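Local coordinates for protein spermidine synthase (Corynebacterium glutamicum ATCC 13032, PDB 3GJY) that probably acts in polyamine biosynthesis as a spermidine synthase, transferring an aminopropyl group from decarboxylated S-adenosylmethionine to putrescine, at residues Tyr31-Gly45 and Ile48-Leu60. Sequence-based numbering, arbitrary orientation.
Sequences YSVIELEADSYTTDG and ISINGVPSSHIVL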
ATOM      1  N   TYR A  31      -3.450 -11.273  16.457  1.00 18.48           N
ATOM      2  CA  TYR A  31      -3.056 -12.155  15.343  1.00 18.88           C
ATOM      3  C   TYR A  31      -1.540 -12.251  15.177  1.00 19.20           C
ATOM      4  O   TYR A  31      -1.057 -13.024  14.344  1.00 20.45           O
ATOM      5  CB  TYR A  31      -3.625 -11.667  14.016  1.00 19.33           C
ATOM      6  CG  TYR A  31      -5.099 -11.915  13.844  1.00 18.41           C
ATOM      7  CD1 TYR A  31      -5.559 -13.083  13.225  1.00 18.99           C
ATOM      8  CD2 TYR A  31      -6.042 -10.981  14.294  1.00 17.62           C
ATOM      9  CE1 TYR A  31      -6.920 -13.307  13.049  1.00 17.73           C
ATOM     10  CE2 TYR A  31      -7.390 -11.192  14.139  1.00 17.95           C
ATOM     11  CZ  TYR A  31      -7.819 -12.370  13.509  1.00 19.41           C
ATOM     12  OH  TYR A  31      -9.146 -12.591  13.323  1.00 21.64           O
ATOM     13  N   SER A  32      -0.773 -11.495  15.957  1.00 19.11           N
ATOM     14  CA  SER A  32       0.677 -11.457  15.760  0.50 20.02           C
ATOM     15  C   SER A  32       1.393 -11.080  17.019  1.00 18.89           C
ATOM     16  O   SER A  32       0.814 -10.413  17.884  1.00 21.64           O
ATOM     17  CB  SER A  32       1.059 -10.416  14.710  0.50 20.64           C
ATOM     18  OG  SER A  32       0.936  -9.115  15.250  0.50 25.13           O
ATOM     19  N   VAL A  33       2.657 -11.488  17.125  1.00 18.13           N
ATOM     20  CA  VAL A  33       3.520 -10.927  18.175  0.50 18.10           C
ATOM     21  C   VAL A  33       4.144  -9.651  17.640  1.00 17.28           C
ATOM     22  O   VAL A  33       4.665  -9.613  16.513  1.00 17.41           O
ATOM     23  CB  VAL A  33       4.586 -11.905  18.723  0.50 18.67           C
ATOM     24  CG1 VAL A  33       3.923 -13.178  19.236  0.50 17.96           C
ATOM     25  CG2 VAL A  33       5.667 -12.238  17.698  0.50 20.47           C
ATOM     26  N   ILE A  34       4.066  -8.595  18.431  1.00 16.99           N
ATOM     27  CA  ILE A  34       4.519  -7.267  18.003  1.00 16.79           C
ATOM     28  C   ILE A  34       5.762  -6.883  18.813  1.00 17.75           C
ATOM     29  O   ILE A  34       5.692  -6.866  20.043  1.00 18.29           O
ATOM     30  CB  ILE A  34       3.409  -6.222  18.254  1.00 17.49           C
ATOM     31  CG1 ILE A  34       2.111  -6.623  17.537  1.00 19.36           C
ATOM     32  CG2 ILE A  34       3.869  -4.838  17.792  1.00 18.68           C
ATOM     33  CD1 ILE A  34       0.855  -6.050  18.190  1.00 21.24           C
ATOM     34  N   GLU A  35       6.860  -6.557  18.133  1.00 17.10           N
ATOM     35  CA  GLU A  35       8.080  -6.147  18.834  0.50 17.30           C
ATOM     36  C   GLU A  35       8.417  -4.707  18.515  1.00 16.75           C
ATOM     37  O   GLU A  35       8.415  -4.298  17.359  1.00 16.54           O
ATOM     38  CB  GLU A  35       9.264  -7.053  18.497  0.50 18.40           C
ATOM     39  CG  GLU A  35      10.494  -6.773  19.336  0.50 19.43           C
ATOM     40  CD  GLU A  35      10.464  -7.519  20.630  0.50 23.57           C
ATOM     41  OE1 GLU A  35       9.631  -8.447  20.731  0.50 25.66           O
ATOM     42  OE2 GLU A  35      11.276  -7.192  21.525  0.50 26.93           O
ATOM     43  N   LEU A  36       8.677  -3.930  19.574  1.00 16.09           N
ATOM     44  CA  LEU A  36       9.068  -2.534  19.414  1.00 15.26           C
ATOM     45  C   LEU A  36      10.508  -2.394  19.845  1.00 15.71           C
ATOM     46  O   LEU A  36      10.853  -2.767  20.969  1.00 16.78           O
ATOM     47  CB  LEU A  36       8.173  -1.633  20.271  1.00 16.29           C
ATOM     48  CG  LEU A  36       6.651  -1.822  20.104  1.00 16.30           C
ATOM     49  CD1 LEU A  36       5.912  -0.827  20.967  1.00 21.63           C
ATOM     50  CD2 LEU A  36       6.168  -1.728  18.626  1.00 18.23           C
ATOM     51  N   GLU A  37      11.344  -1.851  18.950  1.00 16.61           N
ATOM     52  CA  GLU A  37      12.769  -1.652  19.250  1.00 17.51           C
ATOM     53  C   GLU A  37      13.160  -0.187  19.003  1.00 17.78           C
ATOM     54  O   GLU A  37      12.872   0.374  17.941  1.00 17.87           O
ATOM     55  CB  GLU A  37      13.613  -2.580  18.371  1.00 17.33           C
ATOM     56  CG  GLU A  37      13.471  -4.049  18.651  1.00 19.85           C
ATOM     57  CD  GLU A  37      14.179  -4.889  17.605  1.00 24.48           C
ATOM     58  OE1 GLU A  37      13.568  -5.188  16.572  1.00 25.53           O
ATOM     59  OE2 GLU A  37      15.369  -5.259  17.813  1.00 29.07           O
ATOM     60  N   ALA A  38      13.830   0.423  19.972  1.00 17.97           N
ATOM     61  CA  ALA A  38      14.291   1.809  19.843  1.00 17.43           C
ATOM     62  C   ALA A  38      15.558   1.828  19.014  1.00 17.21           C
ATOM     63  O   ALA A  38      16.462   1.014  19.234  1.00 18.73           O
ATOM     64  CB  ALA A  38      14.578   2.395  21.234  1.00 18.55           C
ATOM     65  N   ASP A  39      15.636   2.737  18.052  1.00 17.23           N
ATOM     66  CA  ASP A  39      16.881   2.944  17.303  1.00 16.86           C
ATOM     67  C   ASP A  39      18.017   3.368  18.233  1.00 17.26           C
ATOM     68  O   ASP A  39      17.860   4.292  19.029  1.00 17.96           O
ATOM     69  CB  ASP A  39      16.724   4.082  16.288  1.00 16.74           C
ATOM     70  CG  ASP A  39      15.824   3.755  15.107  1.00 19.65           C
ATOM     71  OD1 ASP A  39      15.355   2.618  14.898  1.00 22.38           O
ATOM     72  OD2 ASP A  39      15.590   4.722  14.369  1.00 23.34           O
ATOM     73  N   SER A  40      19.174   2.750  18.066  1.00 16.83           N
ATOM     74  CA  SER A  40      20.366   3.143  18.852  1.00 16.77           C
ATOM     75  C   SER A  40      20.840   4.555  18.525  1.00 17.41           C
ATOM     76  O   SER A  40      21.313   5.285  19.391  1.00 18.51           O
ATOM     77  CB  SER A  40      21.487   2.131  18.656  1.00 18.01           C
ATOM     78  OG  SER A  40      21.114   0.943  19.321  1.00 21.92           O
ATOM     79  N   TYR A  41      20.681   4.928  17.259  1.00 17.24           N
ATOM     80  CA  TYR A  41      21.262   6.192  16.773  1.00 19.21           C
ATOM     81  C   TYR A  41      20.294   7.348  16.545  1.00 21.77           C
ATOM     82  O   TYR A  41      20.707   8.491  16.519  1.00 25.39           O
ATOM     83  CB  TYR A  41      22.031   5.915  15.490  1.00 19.80           C
ATOM     84  CG  TYR A  41      23.306   5.125  15.673  1.00 19.13           C
ATOM     85  CD1 TYR A  41      24.369   5.668  16.391  1.00 16.74           C
ATOM     86  CD2 TYR A  41      23.452   3.855  15.103  1.00 19.11           C
ATOM     87  CE1 TYR A  41      25.595   4.963  16.512  1.00 17.36           C
ATOM     88  CE2 TYR A  41      24.648   3.147  15.208  1.00 18.36           C
ATOM     89  CZ  TYR A  41      25.716   3.702  15.934  1.00 19.35           C
ATOM     90  OH  TYR A  41      26.915   3.002  16.040  1.00 22.25           O
ATOM     91  N   THR A  42      19.009   7.062  16.359  1.00 21.19           N
ATOM     92  CA  THR A  42      18.017   8.098  16.070  1.00 22.75           C
ATOM     93  C   THR A  42      17.212   8.383  17.302  1.00 22.19           C
ATOM     94  O   THR A  42      16.578   7.473  17.853  1.00 20.87           O
ATOM     95  CB  THR A  42      17.068   7.627  14.972  1.00 23.13           C
ATOM     96  OG1 THR A  42      17.829   7.297  13.812  1.00 25.58           O
ATOM     97  CG2 THR A  42      16.032   8.683  14.609  1.00 23.07           C
ATOM     98  N   THR A  43      17.224   9.645  17.731  1.00 21.94           N
ATOM     99  CA  THR A  43      16.357  10.087  18.832  1.00 21.51           C
ATOM    100  C   THR A  43      14.908   9.828  18.430  1.00 20.59           C
ATOM    101  O   THR A  43      14.472  10.245  17.353  1.00 21.04           O
ATOM    102  CB  THR A  43      16.595  11.593  19.157  1.00 21.40           C
ATOM    103  OG1 THR A  43      17.987  11.776  19.494  1.00 24.66           O
ATOM    104  CG2 THR A  43      15.745  12.051  20.300  1.00 24.60           C
ATOM    105  N   ASP A  44      14.193   9.115  19.296  1.00 20.15           N
ATOM    106  CA  ASP A  44      12.765   8.846  19.061  1.00 18.90           C
ATOM    107  C   ASP A  44      12.481   8.025  17.784  1.00 17.70           C
ATOM    108  O   ASP A  44      11.380   8.098  17.224  1.00 16.74           O
ATOM    109  CB  ASP A  44      11.934  10.145  19.070  1.00 20.80           C
ATOM    110  CG  ASP A  44      11.897  10.825  20.435  1.00 24.39           C
ATOM    111  OD1 ASP A  44      11.904  10.115  21.462  1.00 26.78           O
ATOM    112  OD2 ASP A  44      11.859  12.078  20.465  1.00 29.24           O
ATOM    113  N   GLY A  45      13.453   7.244  17.334  1.00 16.71           N
ATOM    114  CA  GLY A  45      13.252   6.312  16.236  1.00 15.51           C
ATOM    115  C   GLY A  45      12.834   4.939  16.750  1.00 15.65           C
ATOM    116  O   GLY A  45      13.395   4.440  17.735  1.00 16.40           O
ATOM    117  N   ILE A  48       9.061  -1.306  14.305  1.00 14.53           N
ATOM    118  CA  ILE A  48       7.924  -2.128  14.688  1.00 14.39           C
ATOM    119  C   ILE A  48       7.995  -3.382  13.837  1.00 14.18           C
ATOM    120  O   ILE A  48       8.011  -3.277  12.608  1.00 15.05           O
ATOM    121  CB  ILE A  48       6.591  -1.392  14.425  1.00 13.59           C
ATOM    122  CG1 ILE A  48       6.535  -0.102  15.265  1.00 15.69           C
ATOM    123  CG2 ILE A  48       5.383  -2.310  14.740  1.00 16.25           C
ATOM    124  CD1 ILE A  48       6.257   1.141  14.541  1.00 20.59           C
ATOM    125  N   SER A  49       8.077  -4.552  14.494  1.00 14.05           N
ATOM    126  CA  SER A  49       8.093  -5.856  13.814  1.00 14.58           C
ATOM    127  C   SER A  49       6.855  -6.641  14.180  1.00 15.08           C
ATOM    128  O   SER A  49       6.300  -6.487  15.278  1.00 15.35           O
ATOM    129  CB  SER A  49       9.313  -6.695  14.195  1.00 15.72           C
ATOM    130  OG  SER A  49      10.479  -5.981  13.836  1.00 17.82           O
ATOM    131  N   ILE A  50       6.419  -7.453  13.235  1.00 14.63           N
ATOM    132  CA  ILE A  50       5.195  -8.246  13.371  1.00 15.38           C
ATOM    133  C   ILE A  50       5.553  -9.681  12.996  1.00 15.23           C
ATOM    134  O   ILE A  50       6.044  -9.952  11.878  1.00 15.67           O
ATOM    135  CB  ILE A  50       4.101  -7.665  12.440  1.00 16.67           C
ATOM    136  CG1 ILE A  50       3.762  -6.218  12.832  1.00 18.82           C
ATOM    137  CG2 ILE A  50       2.852  -8.462  12.565  1.00 18.52           C
ATOM    138  CD1 ILE A  50       2.882  -5.464  11.856  1.00 21.91           C
ATOM    139  N   ASN A  51       5.352 -10.599  13.937  1.00 15.54           N
ATOM    140  CA  ASN A  51       5.770 -11.985  13.751  1.00 16.80           C
ATOM    141  C   ASN A  51       7.228 -12.099  13.297  1.00 17.29           C
ATOM    142  O   ASN A  51       7.558 -12.937  12.442  1.00 18.55           O
ATOM    143  CB  ASN A  51       4.815 -12.713  12.791  1.00 16.86           C
ATOM    144  CG  ASN A  51       3.422 -12.723  13.312  1.00 17.84           C
ATOM    145  OD1 ASN A  51       3.219 -12.880  14.519  1.00 19.00           O
ATOM    146  ND2 ASN A  51       2.464 -12.470  12.438  1.00 20.91           N
ATOM    147  N   GLY A  52       8.083 -11.248  13.867  1.00 17.26           N
ATOM    148  CA  GLY A  52       9.508 -11.297  13.574  1.00 18.86           C
ATOM    149  C   GLY A  52       9.936 -10.610  12.296  1.00 19.16           C
ATOM    150  O   GLY A  52      11.133 -10.617  11.982  1.00 22.12           O
ATOM    151  N   VAL A  53       8.993 -10.030  11.550  1.00 18.07           N
ATOM    152  CA  VAL A  53       9.314  -9.342  10.289  1.00 17.97           C
ATOM    153  C   VAL A  53       9.251  -7.839  10.554  1.00 16.81           C
ATOM    154  O   VAL A  53       8.204  -7.314  10.958  1.00 15.46           O
ATOM    155  CB  VAL A  53       8.260  -9.682   9.186  1.00 17.70           C
ATOM    156  CG1 VAL A  53       8.595  -9.003   7.840  1.00 18.42           C
ATOM    157  CG2 VAL A  53       8.179 -11.199   8.986  1.00 20.08           C
ATOM    158  N   PRO A  54      10.355  -7.122  10.305  1.00 16.20           N
ATOM    159  CA  PRO A  54      10.282  -5.649  10.365  1.00 17.11           C
ATOM    160  C   PRO A  54       9.110  -5.146   9.516  1.00 16.72           C
ATOM    161  O   PRO A  54       8.952  -5.573   8.367  1.00 17.64           O
ATOM    162  CB  PRO A  54      11.608  -5.211   9.740  1.00 17.27           C
ATOM    163  CG  PRO A  54      12.541  -6.409   9.939  1.00 18.34           C
ATOM    164  CD  PRO A  54      11.666  -7.632   9.861  1.00 17.32           C
ATOM    165  N   SER A  55       8.265  -4.281  10.084  1.00 16.04           N
ATOM    166  CA  SER A  55       7.039  -3.917   9.385  1.00 16.01           C
ATOM    167  C   SER A  55       6.814  -2.422   9.236  1.00 15.12           C
ATOM    168  O   SER A  55       6.191  -2.002   8.288  1.00 16.75           O
ATOM    169  CB  SER A  55       5.837  -4.591  10.016  1.00 18.47           C
ATOM    170  OG  SER A  55       5.939  -5.978   9.742  1.00 19.34           O
ATOM    171  N   SER A  56       7.251  -1.635  10.197  1.00 15.29           N
ATOM    172  CA  SER A  56       7.280  -0.192   9.985  1.00 14.35           C
ATOM    173  C   SER A  56       8.426   0.448  10.775  1.00 14.20           C
ATOM    174  O   SER A  56       9.011  -0.187  11.663  1.00 14.76           O
ATOM    175  CB  SER A  56       5.948   0.474  10.353  1.00 14.46           C
ATOM    176  OG  SER A  56       5.994   1.802   9.876  1.00 14.14           O
ATOM    177  N   HIS A  57       8.765   1.686  10.424  1.00 14.80           N
ATOM    178  CA  HIS A  57       9.729   2.461  11.176  1.00 14.53           C
ATOM    179  C   HIS A  57       9.241   3.882  11.237  1.00 13.83           C
ATOM    180  O   HIS A  57       8.789   4.407  10.214  1.00 14.24           O
ATOM    181  CB  HIS A  57      11.121   2.371  10.541  1.00 14.73           C
ATOM    182  CG  HIS A  57      12.141   3.124  11.311  1.00 14.95           C
ATOM    183  ND1 HIS A  57      12.298   4.489  11.179  1.00 16.66           N
ATOM    184  CD2 HIS A  57      13.002   2.732  12.278  1.00 17.35           C
ATOM    185  CE1 HIS A  57      13.208   4.902  12.040  1.00 18.99           C
ATOM    186  NE2 HIS A  57      13.665   3.855  12.695  1.00 17.00           N
ATOM    187  N   ILE A  58       9.287   4.481  12.430  1.00 13.47           N
ATOM    188  CA  ILE A  58       8.827   5.861  12.606  1.00 13.81           C
ATOM    189  C   ILE A  58       9.847   6.659  13.406  1.00 13.53           C
ATOM    190  O   ILE A  58      10.638   6.089  14.186  1.00 14.62           O
ATOM    191  CB  ILE A  58       7.469   5.943  13.302  1.00 13.39           C
ATOM    192  CG1 ILE A  58       7.503   5.305  14.700  1.00 14.48           C
ATOM    193  CG2 ILE A  58       6.401   5.265  12.428  1.00 14.65           C
ATOM    194  CD1 ILE A  58       6.160   5.396  15.467  1.00 16.65           C
ATOM    195  N   VAL A  59       9.845   7.966  13.185  1.00 13.72           N
ATOM    196  CA  VAL A  59      10.547   8.884  14.076  1.00 14.33           C
ATOM    197  C   VAL A  59       9.458   9.780  14.644  1.00 13.87           C
ATOM    198  O   VAL A  59       8.737  10.465  13.893  1.00 14.05           O
ATOM    199  CB  VAL A  59      11.589   9.707  13.310  1.00 14.79           C
ATOM    200  CG1 VAL A  59      12.230  10.723  14.273  1.00 17.63           C
ATOM    201  CG2 VAL A  59      12.666   8.800  12.649  1.00 15.88           C
ATOM    202  N   LEU A  60       9.324   9.781  15.962  1.00 14.12           N
ATOM    203  CA  LEU A  60       8.247  10.566  16.585  1.00 14.70           C
ATOM    204  C   LEU A  60       8.419  12.051  16.230  1.00 14.83           C
ATOM    205  O   LEU A  60       9.543  12.597  16.218  1.00 16.31           O
ATOM    206  CB  LEU A  60       8.270  10.389  18.112  1.00 15.04           C
ATOM    207  CG  LEU A  60       8.260   8.944  18.621  1.00 15.85           C
ATOM    208  CD1 LEU A  60       8.269   8.932  20.170  1.00 18.75           C
ATOM    209  CD2 LEU A  60       7.015   8.160  18.108  1.00 17.48           C
TER
HETATM  210  O   HOH W   1       7.606  -9.401  15.940  1.00 18.90           O
HETATM  211  O   HOH W   2      11.100  -4.387  15.943  1.00 20.30           O
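H57 swings its ring out with CG anti to the backbone N (chi1 -178°), while D39 places its carboxylate beside its own backbone N (chi1 -70°); the two groups come together from opposite directions. D39 OD2 receives H57 NE2 on its syn lone pair, at 2.7 Å, and OD1 takes a weaker share. The carboxylate lies at the edge of the imidazole, the two planes nearly coplanar, 11° apart, and OD2 sits in the ring plane. At the other end, N51 turns OD1 back to accept V33 N at 3.0 Å, with the donor tilted out of the carbonyl plane, and N51 N returns a bond to V33 O at 2.8 Å. Between these ends, E35 and S49 form a hydrogen-bonded antiparallel pair: S49 N to E35 O and E35 N to S49 O are both 2.9 Å. A water lies within bonding distance of E35 O, E37 OE1 and S49 OG, though it cannot donate to every acceptor around it at once. On the face of I34, L36, I48 and I50, L36 CD2 lies alongside I48 CG1 at 3.8 Å, with helix 123-132 packed against I34, L36 and I50. S55 N and S56 N both bond to I48 O, marking a classic beta bulge in the adjoining strand. Beyond the D39–H57 pair, D44 O, within the type II turn T42–G45, accepts L60 N at 2.9 Å, and L60 packs crosswise on D44 CB. Together these contacts build consecutive hairpins of the N-terminal four-stranded antiparallel sheet, and the carboxylate would probably polarise the imidazole and fix its rotation.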